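Local coordinates for GTP-binding protein (Pyrococcus horikoshii, PDB 1WXQ) that probably binds GTP and may hydrolyse nucleotides, as a member of the Obg-like branch of P-loop GTPases with a TGS domain, at residues Tyr124-Glu135 against Arg234-Tyr244; Asn214-Asn222 against Val308-Leu317. All blocks are in the same frame, centred on the assembly; numbering follows the deposited sequence.

Interaction 1. Residues Tyr124-Glu135 against Arg234-Tyr244; sequences YHDPVEDIEFLE and RLVREEEKRGY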
loop_
_atom_site.group_PDB
_atom_site.type_symbol
_atom_site.label_atom_id
_atom_site.label_comp_id
_atom_site.label_asym_id
_atom_site.label_seq_id
_atom_site.Cartn_x
_atom_site.Cartn_y
_atom_site.Cartn_z
ATOM N N TYR A 124 -9.472 -19.935 -21.811
ATOM C CA TYR A 124 -9.763 -18.570 -21.397
ATOM C C TYR A 124 -10.530 -18.462 -20.095
ATOM O O TYR A 124 -11.630 -19.000 -19.961
ATOM C CB TYR A 124 -10.553 -17.837 -22.476
ATOM C CG TYR A 124 -10.748 -16.375 -22.159
ATOM C CD1 TYR A 124 -9.676 -15.486 -22.214
ATOM C CD2 TYR A 124 -11.994 -15.882 -21.778
ATOM C CE1 TYR A 124 -9.839 -14.143 -21.899
ATOM C CE2 TYR A 124 -12.168 -14.540 -21.461
ATOM C CZ TYR A 124 -11.087 -13.676 -21.523
ATOM O OH TYR A 124 -11.248 -12.346 -21.207
ATOM N N HIS A 125 -9.948 -17.747 -19.140
ATOM C CA HIS A 125 -10.579 -17.538 -17.847
ATOM C C HIS A 125 -10.416 -16.079 -17.445
ATOM O O HIS A 125 -9.317 -15.623 -17.139
ATOM C CB HIS A 125 -9.958 -18.445 -16.787
ATOM C CG HIS A 125 -10.607 -18.324 -15.446
ATOM N ND1 HIS A 125 -11.941 -18.603 -15.238
ATOM C CD2 HIS A 125 -10.110 -17.937 -14.247
ATOM C CE1 HIS A 125 -12.239 -18.395 -13.967
ATOM N NE2 HIS A 125 -11.145 -17.991 -13.344
ATOM N N ASP A 126 -11.528 -15.359 -17.458
ATOM C CA ASP A 126 -11.564 -13.950 -17.121
ATOM C C ASP A 126 -10.911 -13.674 -15.763
ATOM O O ASP A 126 -11.356 -14.178 -14.736
ATOM C CB ASP A 126 -13.018 -13.487 -17.112
ATOM C CG ASP A 126 -13.168 -12.015 -17.453
ATOM O OD1 ASP A 126 -12.138 -11.314 -17.553
ATOM O OD2 ASP A 126 -14.322 -11.559 -17.619
ATOM N N PRO A 127 -9.831 -12.873 -15.746
ATOM C CA PRO A 127 -9.124 -12.533 -14.512
ATOM C C PRO A 127 -10.073 -11.876 -13.517
ATOM O O PRO A 127 -9.953 -12.059 -12.299
ATOM C CB PRO A 127 -8.045 -11.571 -14.996
ATOM C CG PRO A 127 -7.758 -12.069 -16.354
ATOM C CD PRO A 127 -9.139 -12.282 -16.901
ATOM N N VAL A 128 -11.008 -11.104 -14.059
ATOM C CA VAL A 128 -12.009 -10.401 -13.274
ATOM C C VAL A 128 -12.802 -11.297 -12.321
ATOM O O VAL A 128 -13.499 -10.834 -11.427
ATOM C CB VAL A 128 -13.127 -9.840 -14.195
ATOM C CG1 VAL A 128 -14.305 -9.372 -13.355
ATOM C CG2 VAL A 128 -12.579 -8.702 -15.069
ATOM N N GLU A 129 -12.621 -12.608 -12.558
ATOM C CA GLU A 129 -13.352 -13.547 -11.731
ATOM C C GLU A 129 -12.451 -14.021 -10.565
ATOM O O GLU A 129 -12.937 -14.409 -9.507
ATOM C CB GLU A 129 -13.849 -14.806 -12.516
ATOM C CG GLU A 129 -14.781 -14.469 -13.685
ATOM C CD GLU A 129 -16.213 -14.166 -13.263
ATOM O OE1 GLU A 129 -16.889 -15.098 -12.770
ATOM O OE2 GLU A 129 -16.666 -13.007 -13.433
ATOM N N ASP A 130 -11.136 -13.970 -10.767
ATOM C CA ASP A 130 -10.199 -14.351 -9.710
ATOM C C ASP A 130 -10.116 -13.187 -8.756
ATOM O O ASP A 130 -9.775 -13.354 -7.591
ATOM C CB ASP A 130 -8.791 -14.600 -10.253
ATOM C CG ASP A 130 -8.684 -15.872 -11.073
ATOM O OD1 ASP A 130 -8.972 -16.962 -10.535
ATOM O OD2 ASP A 130 -8.297 -15.779 -12.261
ATOM N N ILE A 131 -10.408 -11.994 -9.265
ATOM C CA ILE A 131 -10.353 -10.789 -8.445
ATOM C C ILE A 131 -11.485 -10.885 -7.450
ATOM O O ILE A 131 -11.308 -10.655 -6.251
ATOM C CB ILE A 131 -10.533 -9.520 -9.304
ATOM C CG1 ILE A 131 -9.414 -9.446 -10.339
ATOM C CG2 ILE A 131 -10.509 -8.275 -8.440
ATOM C CD1 ILE A 131 -9.455 -8.191 -11.171
ATOM N N GLU A 132 -12.654 -11.242 -7.959
ATOM C CA GLU A 132 -13.812 -11.381 -7.107
ATOM C C GLU A 132 -13.595 -12.529 -6.119
ATOM O O GLU A 132 -13.989 -12.428 -4.958
ATOM C CB GLU A 132 -15.058 -11.630 -7.947
ATOM C CG GLU A 132 -16.195 -10.721 -7.572
ATOM C CD GLU A 132 -17.486 -11.468 -7.395
ATOM O OE1 GLU A 132 -17.937 -12.115 -8.375
ATOM O OE2 GLU A 132 -18.042 -11.407 -6.272
ATOM N N PHE A 133 -12.956 -13.606 -6.570
ATOM C CA PHE A 133 -12.697 -14.736 -5.688
ATOM C C PHE A 133 -11.982 -14.249 -4.442
ATOM O O PHE A 133 -12.495 -14.392 -3.331
ATOM C CB PHE A 133 -11.829 -15.805 -6.366
ATOM C CG PHE A 133 -11.464 -16.955 -5.451
ATOM C CD1 PHE A 133 -12.356 -17.995 -5.220
ATOM C CD2 PHE A 133 -10.243 -16.968 -4.781
ATOM C CE1 PHE A 133 -12.045 -19.040 -4.330
ATOM C CE2 PHE A 133 -9.920 -18.008 -3.885
ATOM C CZ PHE A 133 -10.830 -19.047 -3.661
ATOM N N LEU A 134 -10.794 -13.678 -4.634
ATOM C CA LEU A 134 -9.984 -13.152 -3.527
ATOM C C LEU A 134 -10.833 -12.247 -2.620
ATOM O O LEU A 134 -10.811 -12.348 -1.391
ATOM C CB LEU A 134 -8.811 -12.340 -4.086
ATOM C CG LEU A 134 -7.473 -12.397 -3.344
ATOM C CD1 LEU A 134 -6.720 -11.111 -3.626
ATOM C CD2 LEU A 134 -7.672 -12.561 -1.845
ATOM N N GLU A 135 -11.576 -11.362 -3.262
ATOM C CA GLU A 135 -12.453 -10.410 -2.608
ATOM C C GLU A 135 -13.342 -11.053 -1.522
ATOM O O GLU A 135 -13.297 -10.669 -0.354
ATOM C CB GLU A 135 -13.307 -9.755 -3.698
ATOM C CG GLU A 135 -13.923 -8.429 -3.341
ATOM C CD GLU A 135 -13.949 -7.484 -4.526
ATOM O OE1 GLU A 135 -14.160 -7.966 -5.659
ATOM O OE2 GLU A 135 -13.766 -6.262 -4.328
ATOM N N ARG A 234 -9.604 -4.099 -21.365
ATOM C CA ARG A 234 -10.927 -4.572 -20.990
ATOM C C ARG A 234 -11.019 -4.803 -19.484
ATOM O O ARG A 234 -11.997 -4.467 -18.828
ATOM C CB ARG A 234 -11.185 -5.880 -21.736
ATOM C CG ARG A 234 -12.596 -6.415 -21.505
ATOM C CD ARG A 234 -12.865 -7.683 -22.323
ATOM N NE ARG A 234 -11.905 -8.736 -21.969
ATOM C CZ ARG A 234 -11.464 -9.524 -22.969
ATOM N NH1 ARG A 234 -11.886 -9.319 -24.204
ATOM N NH2 ARG A 234 -10.588 -10.497 -22.713
ATOM N N LEU A 235 -9.960 -5.442 -18.950
ATOM C CA LEU A 235 -9.931 -5.717 -17.520
ATOM C C LEU A 235 -9.745 -4.435 -16.709
ATOM O O LEU A 235 -10.329 -4.250 -15.649
ATOM C CB LEU A 235 -8.776 -6.682 -17.244
ATOM C CG LEU A 235 -8.506 -6.860 -15.748
ATOM C CD1 LEU A 235 -9.589 -7.691 -15.055
ATOM C CD2 LEU A 235 -7.179 -7.562 -15.463
ATOM N N VAL A 236 -8.883 -3.539 -17.229
ATOM C CA VAL A 236 -8.731 -2.244 -16.565
ATOM C C VAL A 236 -10.075 -1.518 -16.445
ATOM O O VAL A 236 -10.483 -1.089 -15.375
ATOM C CB VAL A 236 -7.757 -1.390 -17.379
ATOM C CG1 VAL A 236 -7.642 0.001 -16.757
ATOM C CG2 VAL A 236 -6.389 -2.041 -17.408
ATOM N N ARG A 237 -10.780 -1.415 -17.563
ATOM C CA ARG A 237 -12.084 -0.758 -17.588
ATOM C C ARG A 237 -13.099 -1.361 -16.634
ATOM O O ARG A 237 -13.696 -0.652 -15.827
ATOM C CB ARG A 237 -12.667 -0.787 -19.002
ATOM C CG ARG A 237 -12.034 0.189 -19.967
ATOM C CD ARG A 237 -12.564 1.602 -19.799
ATOM N NE ARG A 237 -12.258 2.387 -20.993
ATOM C CZ ARG A 237 -11.086 2.965 -21.230
ATOM N NH1 ARG A 237 -10.098 2.862 -20.344
ATOM N NH2 ARG A 237 -10.889 3.618 -22.365
ATOM N N GLU A 238 -13.297 -2.667 -16.744
ATOM C CA GLU A 238 -14.264 -3.372 -15.917
ATOM C C GLU A 238 -13.981 -3.157 -14.429
ATOM O O GLU A 238 -14.853 -2.730 -13.671
ATOM C CB GLU A 238 -14.229 -4.867 -16.263
ATOM C CG GLU A 238 -15.420 -5.679 -15.792
ATOM C CD GLU A 238 -15.287 -7.162 -16.146
ATOM O OE1 GLU A 238 -14.872 -7.489 -17.286
ATOM O OE2 GLU A 238 -15.605 -8.011 -15.286
ATOM N N GLU A 239 -12.747 -3.426 -14.021
ATOM C CA GLU A 239 -12.359 -3.289 -12.629
ATOM C C GLU A 239 -12.200 -1.871 -12.082
ATOM O O GLU A 239 -12.397 -1.652 -10.890
ATOM C CB GLU A 239 -11.079 -4.091 -12.369
ATOM C CG GLU A 239 -11.290 -5.597 -12.375
ATOM C CD GLU A 239 -12.462 -6.020 -11.498
ATOM O OE1 GLU A 239 -12.646 -5.421 -10.416
ATOM O OE2 GLU A 239 -13.202 -6.953 -11.885
ATOM N N GLU A 240 -11.849 -0.902 -12.922
ATOM C CA GLU A 240 -11.688 0.447 -12.400
ATOM C C GLU A 240 -13.048 1.045 -12.053
ATOM O O GLU A 240 -13.139 2.052 -11.349
ATOM C CB GLU A 240 -10.904 1.335 -13.373
ATOM C CG GLU A 240 -9.442 0.861 -13.599
ATOM C CD GLU A 240 -8.436 2.015 -13.780
ATOM O OE1 GLU A 240 -8.732 2.973 -14.531
ATOM O OE2 GLU A 240 -7.341 1.964 -13.180
ATOM N N LYS A 241 -14.113 0.415 -12.534
ATOM C CA LYS A 241 -15.446 0.885 -12.199
ATOM C C LYS A 241 -15.796 0.328 -10.820
ATOM O O LYS A 241 -16.582 0.923 -10.078
ATOM C CB LYS A 241 -16.472 0.397 -13.217
ATOM C CG LYS A 241 -16.572 1.246 -14.460
ATOM C CD LYS A 241 -17.896 0.985 -15.152
ATOM C CE LYS A 241 -18.158 1.986 -16.272
ATOM N NZ LYS A 241 -19.559 1.884 -16.766
ATOM N N ARG A 242 -15.195 -0.812 -10.479
ATOM C CA ARG A 242 -15.436 -1.472 -9.194
ATOM C C ARG A 242 -14.559 -0.966 -8.058
ATOM O O ARG A 242 -14.548 -1.552 -6.979
ATOM C CB ARG A 242 -15.237 -2.983 -9.322
ATOM C CG ARG A 242 -16.173 -3.632 -10.314
ATOM C CD ARG A 242 -15.985 -5.151 -10.384
ATOM N NE ARG A 242 -16.443 -5.837 -9.176
ATOM C CZ ARG A 242 -15.643 -6.266 -8.205
ATOM N NH1 ARG A 242 -14.329 -6.084 -8.291
ATOM N NH2 ARG A 242 -16.154 -6.890 -7.149
ATOM N N GLY A 243 -13.819 0.113 -8.291
ATOM C CA GLY A 243 -12.967 0.652 -7.246
ATOM C C GLY A 243 -11.584 0.025 -7.163
ATOM O O GLY A 243 -10.939 0.060 -6.104
ATOM N N TYR A 244 -11.125 -0.543 -8.277
ATOM C CA TYR A 244 -9.809 -1.172 -8.341
ATOM C C TYR A 244 -8.888 -0.512 -9.352
ATOM O O TYR A 244 -9.303 -0.183 -10.459
ATOM C CB TYR A 244 -9.930 -2.643 -8.725
ATOM C CG TYR A 244 -10.297 -3.565 -7.595
ATOM C CD1 TYR A 244 -9.407 -3.799 -6.538
ATOM C CD2 TYR A 244 -11.519 -4.228 -7.592
ATOM C CE1 TYR A 244 -9.728 -4.676 -5.512
ATOM C CE2 TYR A 244 -11.857 -5.104 -6.568
ATOM C CZ TYR A 244 -10.958 -5.329 -5.530
ATOM O OH TYR A 244 -11.284 -6.212 -4.519
#

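Interaction 2. Residues Asn214-Asn222 against Val308-Leu317; sequences NKPMVIAAN and VINRVVFDLL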
loop_
_atom_site.group_PDB
_atom_site.type_symbol
_atom_site.label_atom_id
_atom_site.label_comp_id
_atom_site.label_asym_id
_atom_site.label_seq_id
_atom_site.Cartn_x
_atom_site.Cartn_y
_atom_site.Cartn_z
ATOM N N ASN A 214 -9.249 -1.450 5.041
ATOM C CA ASN A 214 -8.145 -2.149 5.732
ATOM C C ASN A 214 -7.328 -3.080 4.838
ATOM O O ASN A 214 -6.170 -3.377 5.120
ATOM C CB ASN A 214 -8.725 -2.940 6.923
ATOM C CG ASN A 214 -7.676 -3.745 7.693
ATOM O OD1 ASN A 214 -7.373 -4.885 7.347
ATOM N ND2 ASN A 214 -7.127 -3.150 8.753
ATOM N N LYS A 215 -7.931 -3.553 3.761
ATOM C CA LYS A 215 -7.226 -4.430 2.846
ATOM C C LYS A 215 -7.414 -3.938 1.420
ATOM O O LYS A 215 -7.819 -4.677 0.542
ATOM C CB LYS A 215 -7.725 -5.860 3.018
ATOM C CG LYS A 215 -7.293 -6.471 4.353
ATOM C CD LYS A 215 -5.768 -6.572 4.441
ATOM C CE LYS A 215 -5.269 -7.071 5.793
ATOM N NZ LYS A 215 -5.184 -6.002 6.826
ATOM N N PRO A 216 -7.120 -2.659 1.181
ATOM C CA PRO A 216 -7.267 -2.095 -0.158
ATOM C C PRO A 216 -6.214 -2.728 -1.037
ATOM O O PRO A 216 -5.127 -3.086 -0.572
ATOM C CB PRO A 216 -7.000 -0.613 0.071
ATOM C CG PRO A 216 -5.944 -0.649 1.119
ATOM C CD PRO A 216 -6.457 -1.699 2.080
HETATM N N MSE A 217 -6.513 -2.877 -2.314
HETATM C CA MSE A 217 -5.524 -3.488 -3.175
HETATM C C MSE A 217 -5.372 -2.905 -4.551
HETATM O O MSE A 217 -6.211 -2.145 -5.027
HETATM C CB MSE A 217 -5.771 -4.994 -3.281
HETATM C CG MSE A 217 -7.222 -5.451 -3.380
HETATM SE SE MSE A 217 -7.271 -7.410 -3.349
HETATM C CE MSE A 217 -8.664 -7.646 -2.029
ATOM N N VAL A 218 -4.239 -3.223 -5.157
ATOM C CA VAL A 218 -3.962 -2.793 -6.505
ATOM C C VAL A 218 -3.788 -4.090 -7.273
ATOM O O VAL A 218 -3.177 -5.044 -6.785
ATOM C CB VAL A 218 -2.692 -1.941 -6.608
ATOM C CG1 VAL A 218 -2.319 -1.737 -8.082
ATOM C CG2 VAL A 218 -2.927 -0.594 -5.951
ATOM N N ILE A 219 -4.342 -4.118 -8.474
ATOM C CA ILE A 219 -4.273 -5.297 -9.295
ATOM C C ILE A 219 -3.172 -5.222 -10.356
ATOM O O ILE A 219 -3.120 -4.297 -11.161
ATOM C CB ILE A 219 -5.643 -5.533 -9.950
ATOM C CG1 ILE A 219 -6.711 -5.494 -8.858
ATOM C CG2 ILE A 219 -5.654 -6.873 -10.694
ATOM C CD1 ILE A 219 -8.119 -5.611 -9.363
ATOM N N ALA A 220 -2.282 -6.199 -10.336
ATOM C CA ALA A 220 -1.215 -6.251 -11.316
ATOM C C ALA A 220 -1.646 -7.245 -12.386
ATOM O O ALA A 220 -1.674 -8.451 -12.131
ATOM C CB ALA A 220 0.082 -6.712 -10.667
ATOM N N ALA A 221 -2.021 -6.736 -13.563
ATOM C CA ALA A 221 -2.433 -7.597 -14.670
ATOM C C ALA A 221 -1.113 -8.053 -15.284
ATOM O O ALA A 221 -0.609 -7.450 -16.226
ATOM C CB ALA A 221 -3.257 -6.805 -15.678
ATOM N N ASN A 222 -0.561 -9.129 -14.729
ATOM C CA ASN A 222 0.738 -9.634 -15.150
ATOM C C ASN A 222 0.756 -10.458 -16.430
ATOM O O ASN A 222 -0.250 -11.038 -16.819
ATOM C CB ASN A 222 1.355 -10.423 -13.995
ATOM C CG ASN A 222 2.853 -10.569 -14.125
ATOM O OD1 ASN A 222 3.553 -9.608 -14.427
ATOM N ND2 ASN A 222 3.355 -11.772 -13.873
ATOM N N VAL A 308 2.972 -0.144 -10.047
ATOM C CA VAL A 308 2.052 -0.717 -9.090
ATOM C C VAL A 308 2.430 -0.328 -7.657
ATOM O O VAL A 308 1.573 0.111 -6.886
ATOM C CB VAL A 308 2.018 -2.247 -9.205
ATOM C CG1 VAL A 308 1.203 -2.831 -8.061
ATOM C CG2 VAL A 308 1.421 -2.652 -10.548
ATOM N N ILE A 309 3.709 -0.471 -7.309
ATOM C CA ILE A 309 4.167 -0.141 -5.959
ATOM C C ILE A 309 3.998 1.342 -5.620
ATOM O O ILE A 309 3.648 1.687 -4.486
ATOM C CB ILE A 309 5.629 -0.586 -5.752
ATOM C CG1 ILE A 309 5.703 -2.119 -5.846
ATOM C CG2 ILE A 309 6.144 -0.086 -4.414
ATOM C CD1 ILE A 309 7.103 -2.693 -5.833
ATOM N N ASN A 310 4.220 2.218 -6.597
ATOM C CA ASN A 310 4.038 3.641 -6.346
ATOM C C ASN A 310 2.538 3.930 -6.148
ATOM O O ASN A 310 2.166 4.774 -5.322
ATOM C CB ASN A 310 4.589 4.499 -7.513
ATOM C CG ASN A 310 6.132 4.517 -7.587
ATOM O OD1 ASN A 310 6.836 4.032 -6.683
ATOM N ND2 ASN A 310 6.658 5.085 -8.672
ATOM N N ARG A 311 1.670 3.232 -6.884
ATOM C CA ARG A 311 0.234 3.481 -6.755
ATOM C C ARG A 311 -0.277 3.000 -5.418
ATOM O O ARG A 311 -1.211 3.584 -4.863
ATOM C CB ARG A 311 -0.566 2.825 -7.902
ATOM C CG ARG A 311 -0.349 3.472 -9.275
ATOM C CD ARG A 311 -0.758 4.970 -9.298
ATOM N NE ARG A 311 -2.205 5.154 -9.223
ATOM C CZ ARG A 311 -3.042 4.943 -10.240
ATOM N NH1 ARG A 311 -2.582 4.551 -11.420
ATOM N NH2 ARG A 311 -4.344 5.109 -10.070
ATOM N N VAL A 312 0.334 1.945 -4.886
ATOM C CA VAL A 312 -0.085 1.444 -3.576
ATOM C C VAL A 312 0.280 2.448 -2.465
ATOM O O VAL A 312 -0.556 2.826 -1.647
ATOM C CB VAL A 312 0.582 0.099 -3.221
ATOM C CG1 VAL A 312 0.208 -0.278 -1.801
ATOM C CG2 VAL A 312 0.161 -0.992 -4.190
ATOM N N VAL A 313 1.536 2.873 -2.469
ATOM C CA VAL A 313 2.084 3.801 -1.483
ATOM C C VAL A 313 1.518 5.219 -1.508
ATOM O O VAL A 313 1.025 5.721 -0.488
ATOM C CB VAL A 313 3.635 3.893 -1.641
ATOM C CG1 VAL A 313 4.226 4.836 -0.604
ATOM C CG2 VAL A 313 4.251 2.506 -1.495
ATOM N N PHE A 314 1.605 5.851 -2.677
ATOM C CA PHE A 314 1.161 7.227 -2.890
ATOM C C PHE A 314 -0.335 7.440 -3.135
ATOM O O PHE A 314 -0.884 8.483 -2.799
ATOM C CB PHE A 314 1.920 7.822 -4.076
ATOM C CG PHE A 314 3.412 7.772 -3.934
ATOM C CD1 PHE A 314 4.037 8.222 -2.760
ATOM C CD2 PHE A 314 4.200 7.289 -4.977
ATOM C CE1 PHE A 314 5.434 8.189 -2.627
ATOM C CE2 PHE A 314 5.598 7.249 -4.863
ATOM C CZ PHE A 314 6.218 7.703 -3.681
ATOM N N ASP A 315 -0.995 6.460 -3.736
ATOM C CA ASP A 315 -2.408 6.596 -4.045
ATOM C C ASP A 315 -3.324 5.853 -3.093
ATOM O O ASP A 315 -4.087 6.477 -2.356
ATOM C CB ASP A 315 -2.666 6.115 -5.465
ATOM C CG ASP A 315 -3.993 6.565 -5.985
ATOM O OD1 ASP A 315 -4.946 6.624 -5.181
ATOM O OD2 ASP A 315 -4.084 6.849 -7.199
ATOM N N LEU A 316 -3.271 4.525 -3.119
ATOM C CA LEU A 316 -4.121 3.732 -2.236
ATOM C C LEU A 316 -4.010 4.252 -0.815
ATOM O O LEU A 316 -4.952 4.778 -0.257
ATOM C CB LEU A 316 -3.689 2.269 -2.214
ATOM C CG LEU A 316 -4.389 1.131 -2.941
ATOM C CD1 LEU A 316 -4.243 -0.113 -2.057
ATOM C CD2 LEU A 316 -5.864 1.427 -3.180
ATOM N N LEU A 317 -2.829 4.096 -0.239
ATOM C CA LEU A 317 -2.600 4.521 1.130
ATOM C C LEU A 317 -2.423 6.024 1.266
ATOM O O LEU A 317 -2.448 6.551 2.372
ATOM C CB LEU A 317 -1.386 3.765 1.695
ATOM C CG LEU A 317 -1.533 2.245 1.494
ATOM C CD1 LEU A 317 -0.325 1.518 2.015
ATOM C CD2 LEU A 317 -2.789 1.761 2.190
#

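Interaction 1. Residues Tyr124-Glu135 against Arg234-Tyr244
Val128 and Leu235 have the closest CA atoms of the contact, 6.7 Å apart, where helix 127-135 and helix 234-241 run side by side in nearly the same direction, their axes 33° apart. Leu235 reaches into the groove between Pro127, Val128 and Ile131. Leu235 CD1 packs against Ile131 CD1 at 3.9 Å, and its CD2 faces Pro127 CB. One turn on, Ile131 CD1 lies against the aliphatic CG of Glu239. The CG2 branch of Ile131 points the other way along the contact. It sits over one face of the Tyr244 ring, offset toward the rim. This is a CH-pi contact, with Ile131 CG2 4.3 Å from the centroid of the Tyr244 ring.

The polar end centres on Glu135, whose OE1 faces Arg242 and whose OE2 is shared by Tyr244 and Arg211. Glu135 OE1 takes a salt bridge from Arg242 NH2 at 2.7 Å, fairly straight at 159°. The nitrogen arrives from above the carboxylate plane, while OE1 stays close to the plane of the guanidinium. OE2 accepts from Tyr244 OH at the ring edge. Arg242 is turned at chi3 (70°), and Arg242 NH1 bonds Glu239 OE1 on the syn side at 2.8 Å. The guanidinium thus links two acids that would otherwise probably repel.

At the solvent-exposed end, the Tyr124 hydroxyl lies beside the guanidinium of Arg234, but no hydrogen bond is made. Beneath the helices, Pro127 and Leu235 touch Val109, and Ile131 touches Ile219. Two neighbouring helices layered on one face of a largely parallel sheet are typical of the alpha/beta P-loop GTPase fold.

Interaction 2. Residues Asn214-Asn222 against Val308-Leu317
Val218 lies at the middle of an apolar seam between strand 217-222 and helix 308-316, in the strand-on-helix layering of a P-loop GTPase domain. The two elements run roughly antiparallel, at 162°, and no hydrogen bond joins them.

Val218 uses both of its methyls. Val218 CG1 stands anti to the backbone N (chi1 170°) and slides past Val308 CG1, which it meets at 3.7 Å. CG2 lies beside the backbone N and fits between Val312 and Leu316. Val218 CG2 is 3.6 Å from Val312 CG2 and 3.8 Å from Leu316 CG. Val312 has the same rotamer as Val308, with CG2 beside its own backbone N. That branch faces the strand.

Leu316 covers Pro216, just before the strand. Leu316 CD1 lies 3.5 Å from Pro216 CB and also against the Pro216 carbonyl. Its CD2 lies near Pro216 CB too. The helix widens here into a pi-type turn, in which Leu316 N bonds to Arg311 O. Arg311 itself starts toward the strand, but its chain folds away and NE pairs with Asp315 OD2 along the helix.

Val308 and Val312 also touch Ile106 of the neighbouring strand 104-110. Asn222, at the strand's end, begins an NKxD sequence that probably reads the guanine base, and its ND2 bonds to Val11 O in the presumed P-loop. Near that end, Ala220 CB meets the other branch of Val308, CG2, at 4.3 Å.

How the interactions relate
Both interactions use the same central sheet, from its two faces. In interaction 2, Val218 of strand 217-222 faces helix 305-316. From the other face of the same strand, Met217 and Ile219 pack on interaction 1: Tyr244 CE1 lies 3.4 Å from Met217 CG, and Ile131 also meets Ile219. The strand is followed in the chain by helix 229-241 and then strand 245-249, a beta-alpha-beta crossover, so interaction 1 lies partly on that connection. Interaction 2 is near the centre of the chain. Its side-chain contacts are apolar and no hydrogen bond crosses it. Interaction 1 lies further out, and combines an apolar underside with a salt-bridge network and exposed residues such as Tyr124 and Arg234 at its edge.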